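Local coordinates for protein dextranase (Pseudarthrobacter oxydans, PDB 6NZS) that catalyses the endohydrolysis of (1->6)-alpha-D-glucosidic linkages in dextran, as a member of glycosyl hydrolase family 49, at residues 411-420 / 446-456. Sequence-based numbering, arbitrary orientation.
Sequences GPVIQWGWTP and NTCILNSSSHW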
loop_
_atom_site.group_PDB
_atom_site.type_symbol
_atom_site.label_atom_id
_atom_site.label_comp_id
_atom_site.label_asym_id
_atom_site.label_seq_id
_atom_site.Cartn_x
_atom_site.Cartn_y
_atom_site.Cartn_z
ATOM N N GLY A 411 6.526 7.733 -7.210
ATOM C CA GLY A 411 5.168 7.683 -7.699
ATOM C C GLY A 411 4.212 8.459 -6.812
ATOM O O GLY A 411 4.568 8.914 -5.719
ATOM N N PRO A 412 2.985 8.638 -7.281
ATOM C CA PRO A 412 1.953 9.317 -6.495
ATOM C C PRO A 412 1.280 8.321 -5.557
ATOM O O PRO A 412 1.652 7.152 -5.478
ATOM C CB PRO A 412 0.967 9.737 -7.580
ATOM C CG PRO A 412 1.010 8.571 -8.523
ATOM C CD PRO A 412 2.468 8.180 -8.579
ATOM N N VAL A 413 0.269 8.809 -4.839
ATOM C CA VAL A 413 -0.602 7.905 -4.088
ATOM C C VAL A 413 -1.666 7.291 -5.004
ATOM O O VAL A 413 -1.694 6.076 -5.217
ATOM C CB VAL A 413 -1.197 8.606 -2.850
ATOM C CG1 VAL A 413 -2.113 7.654 -2.093
ATOM C CG2 VAL A 413 -0.075 9.105 -1.932
ATOM N N ILE A 414 -2.518 8.130 -5.591
ATOM C CA ILE A 414 -3.584 7.705 -6.498
ATOM C C ILE A 414 -3.164 8.006 -7.936
ATOM O O ILE A 414 -2.708 9.113 -8.234
ATOM C CB ILE A 414 -4.881 8.449 -6.151
ATOM C CG1 ILE A 414 -5.458 7.922 -4.836
ATOM C CG2 ILE A 414 -5.893 8.339 -7.291
ATOM C CD1 ILE A 414 -6.306 8.940 -4.078
ATOM N N GLN A 415 -3.341 7.030 -8.839
ATOM C CA GLN A 415 -2.929 7.150 -10.239
ATOM C C GLN A 415 -4.079 6.749 -11.155
ATOM O O GLN A 415 -4.673 5.687 -10.966
ATOM C CB GLN A 415 -1.764 6.191 -10.496
ATOM C CG GLN A 415 -1.243 6.184 -11.938
ATOM C CD GLN A 415 -0.632 7.508 -12.314
ATOM O OE1 GLN A 415 -1.204 8.279 -13.081
ATOM N NE2 GLN A 415 0.539 7.799 -11.746
ATOM N N TRP A 416 -4.363 7.569 -12.176
ATOM C CA TRP A 416 -5.254 7.141 -13.255
ATOM C C TRP A 416 -4.705 7.453 -14.642
ATOM O O TRP A 416 -5.411 7.238 -15.638
ATOM C CB TRP A 416 -6.696 7.653 -13.085
ATOM C CG TRP A 416 -6.911 9.127 -13.276
ATOM C CD1 TRP A 416 -7.092 9.794 -14.461
ATOM C CD2 TRP A 416 -7.000 10.118 -12.242
ATOM N NE1 TRP A 416 -7.286 11.136 -14.220
ATOM C CE2 TRP A 416 -7.232 11.361 -12.869
ATOM C CE3 TRP A 416 -6.924 10.071 -10.845
ATOM C CZ2 TRP A 416 -7.381 12.548 -12.148
ATOM C CZ3 TRP A 416 -7.059 11.256 -10.128
ATOM C CH2 TRP A 416 -7.282 12.476 -10.783
ATOM N N GLY A 417 -3.461 7.920 -14.739
ATOM C CA GLY A 417 -2.850 8.244 -16.016
ATOM C C GLY A 417 -2.043 7.120 -16.635
ATOM O O GLY A 417 -2.445 5.949 -16.570
ATOM N N TRP A 418 -0.901 7.485 -17.237
ATOM C CA TRP A 418 0.032 6.614 -17.965
ATOM C C TRP A 418 -0.414 6.269 -19.386
ATOM O O TRP A 418 0.434 6.089 -20.265
ATOM C CB TRP A 418 0.393 5.328 -17.213
ATOM C CG TRP A 418 1.206 5.491 -15.944
ATOM C CD1 TRP A 418 0.839 5.094 -14.684
ATOM C CD2 TRP A 418 2.537 6.028 -15.823
ATOM N NE1 TRP A 418 1.845 5.376 -13.788
ATOM C CE2 TRP A 418 2.895 5.949 -14.459
ATOM C CE3 TRP A 418 3.448 6.589 -16.732
ATOM C CZ2 TRP A 418 4.129 6.390 -13.981
ATOM C CZ3 TRP A 418 4.679 7.025 -16.254
ATOM C CH2 TRP A 418 5.003 6.932 -14.886
ATOM N N THR A 419 -1.713 6.098 -19.609
ATOM C CA THR A 419 -2.265 5.871 -20.941
ATOM C C THR A 419 -3.634 6.526 -20.986
ATOM O O THR A 419 -4.240 6.772 -19.936
ATOM C CB THR A 419 -2.432 4.371 -21.267
ATOM O OG1 THR A 419 -3.504 3.805 -20.496
ATOM C CG2 THR A 419 -1.175 3.566 -21.025
ATOM N N PRO A 420 -4.166 6.802 -22.179
ATOM C CA PRO A 420 -5.590 7.145 -22.266
ATOM C C PRO A 420 -6.429 5.984 -21.747
ATOM O O PRO A 420 -6.074 4.815 -21.920
ATOM C CB PRO A 420 -5.814 7.362 -23.771
ATOM C CG PRO A 420 -4.460 7.680 -24.312
ATOM C CD PRO A 420 -3.500 6.875 -23.492
ATOM N N ASN A 446 4.764 12.117 -12.359
ATOM C CA ASN A 446 4.119 11.007 -11.654
ATOM C C ASN A 446 4.372 11.129 -10.154
ATOM O O ASN A 446 5.113 10.339 -9.569
ATOM C CB ASN A 446 4.584 9.634 -12.204
ATOM C CG ASN A 446 6.076 9.385 -12.014
ATOM O OD1 ASN A 446 6.898 10.287 -12.185
ATOM N ND2 ASN A 446 6.427 8.154 -11.655
ATOM N N THR A 447 3.740 12.113 -9.527
ATOM C CA THR A 447 3.876 12.315 -8.087
ATOM C C THR A 447 2.618 13.023 -7.599
ATOM O O THR A 447 1.651 13.171 -8.354
ATOM C CB THR A 447 5.210 13.015 -7.760
ATOM O OG1 THR A 447 5.424 13.049 -6.337
ATOM C CG2 THR A 447 5.221 14.427 -8.311
ATOM N N CYS A 448 2.644 13.446 -6.328
ATOM C CA CYS A 448 1.550 14.100 -5.606
ATOM C C CYS A 448 0.559 13.094 -5.041
ATOM O O CYS A 448 0.635 11.896 -5.330
ATOM C CB CYS A 448 0.797 15.139 -6.449
ATOM S SG CYS A 448 1.826 16.336 -7.319
ATOM N N ILE A 449 -0.391 13.582 -4.244
ATOM C CA ILE A 449 -1.407 12.700 -3.677
ATOM C C ILE A 449 -2.280 12.099 -4.779
ATOM O O ILE A 449 -2.552 10.894 -4.784
ATOM C CB ILE A 449 -2.228 13.449 -2.612
ATOM C CG1 ILE A 449 -1.311 14.006 -1.509
ATOM C CG2 ILE A 449 -3.297 12.531 -2.033
ATOM C CD1 ILE A 449 -0.552 12.942 -0.712
ATOM N N LEU A 450 -2.737 12.928 -5.722
ATOM C CA LEU A 450 -3.559 12.484 -6.849
ATOM C C LEU A 450 -2.857 12.806 -8.167
ATOM O O LEU A 450 -2.265 13.878 -8.320
ATOM C CB LEU A 450 -4.944 13.146 -6.808
ATOM C CG LEU A 450 -5.761 12.864 -5.549
ATOM C CD1 LEU A 450 -5.856 14.103 -4.667
ATOM C CD2 LEU A 450 -7.149 12.348 -5.929
ATOM N N ASN A 451 -2.946 11.891 -9.137
ATOM C CA ASN A 451 -2.112 12.016 -10.327
ATOM C C ASN A 451 -2.744 11.313 -11.518
ATOM O O ASN A 451 -3.256 10.201 -11.395
ATOM C CB ASN A 451 -0.743 11.397 -10.012
ATOM C CG ASN A 451 0.286 11.538 -11.127
ATOM O OD1 ASN A 451 1.022 10.588 -11.384
ATOM N ND2 ASN A 451 0.381 12.713 -11.753
ATOM N N SER A 452 -2.694 11.987 -12.663
ATOM C CA SER A 452 -2.743 11.356 -13.981
ATOM C C SER A 452 -1.381 11.621 -14.610
ATOM O O SER A 452 -1.130 12.711 -15.137
ATOM C CB SER A 452 -3.858 11.932 -14.844
ATOM O OG SER A 452 -3.700 11.490 -16.196
ATOM N N SER A 453 -0.490 10.640 -14.526
ATOM C CA SER A 453 0.829 10.794 -15.119
ATOM C C SER A 453 0.721 10.895 -16.639
ATOM O O SER A 453 -0.230 10.396 -17.257
ATOM C CB SER A 453 1.717 9.605 -14.755
ATOM O OG SER A 453 3.029 9.764 -15.290
ATOM N N SER A 454 1.717 11.544 -17.238
ATOM C CA SER A 454 1.878 11.541 -18.687
ATOM C C SER A 454 2.178 10.119 -19.174
ATOM O O SER A 454 2.317 9.181 -18.390
ATOM C CB SER A 454 2.976 12.528 -19.065
ATOM O OG SER A 454 4.177 12.211 -18.385
ATOM N N HIS A 455 2.298 9.960 -20.498
ATOM C CA HIS A 455 2.311 8.628 -21.098
ATOM C C HIS A 455 3.606 7.877 -20.803
ATOM O O HIS A 455 4.702 8.416 -20.953
ATOM C CB HIS A 455 2.126 8.735 -22.609
ATOM C CG HIS A 455 1.539 7.504 -23.227
ATOM N ND1 HIS A 455 2.246 6.329 -23.365
ATOM C CD2 HIS A 455 0.303 7.262 -23.727
ATOM C CE1 HIS A 455 1.472 5.418 -23.931
ATOM N NE2 HIS A 455 0.290 5.959 -24.161
ATOM N N TRP A 456 3.468 6.601 -20.425
ATOM C CA TRP A 456 4.636 5.776 -20.117
ATOM C C TRP A 456 5.582 5.640 -21.306
ATOM O O TRP A 456 6.787 5.449 -21.114
ATOM C CB TRP A 456 4.205 4.393 -19.614
ATOM C CG TRP A 456 3.572 3.519 -20.668
ATOM C CD1 TRP A 456 2.247 3.420 -20.960
ATOM C CD2 TRP A 456 4.247 2.618 -21.559
ATOM N NE1 TRP A 456 2.048 2.513 -21.980
ATOM C CE2 TRP A 456 3.263 2.010 -22.365
ATOM C CE3 TRP A 456 5.589 2.272 -21.755
ATOM C CZ2 TRP A 456 3.577 1.073 -23.351
ATOM C CZ3 TRP A 456 5.901 1.342 -22.732
ATOM C CH2 TRP A 456 4.898 0.754 -23.520
HETATM O O HOH W 1 7.750 9.727 -8.907
HETATM O O HOH W 2 6.681 10.707 -5.772
#
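Gln-415 and Asn-451 stand side by side on neighbouring parallel strands of the beta-solenoid, in successive coils of the right-handed parallel beta-helix expected of this family. Their side chains run alongside each other, and Gln-415 NE2 donates to Asn-451 OD1 at 2.9 Å, with the two amide planes turned 70° apart. The bend at chi2 (65°) of Gln-415 brings its amide back over the second strand, where OE1 receives Ser-453 N at 2.9 Å, almost straight (176°), and also Gly-417 N, each donor lying on a lone pair. This double grip, together with a bond from NE2 to Asp-389 OD1, fixes the rotation of the buried amide. Asn-451 ND2 bonds to the carbonyls of Tyr-445 and Arg-490, the latter on the following strand.

On the face carrying Ile-414 and Leu-450, these two side chains lie side by side, CD1 of Ile-414 being 4.0 Å from CD2 of Leu-450. Trp-416 brings an edge to Leu-450 and one ring face to Ser-452, whose CB makes a CH-pi contact with its five-membered ring.

Beyond the strands, Ser-453 CB sits 3.8 Å from the centroid of the six-membered ring of Trp-418, nearly on its normal, while Asn-446 reaches the rim of this indole. Trp-418 NE1 is hydrogen-bonded to Asp-389 OD2, tying the ring to the same carboxylate that holds Gln-415. Backbone bonds from Trp-418 N to Ser-453 O and from Trp-456 N to Trp-418 O carry the pairing into the turns. At the opposite end, Cys-448 is disulfide-bonded to Cys-487, and its carbonyl O receives Val-413 N. Trp-418 O lies over the centre of the His-455 imidazole, 3.5 Å from CG of His-455.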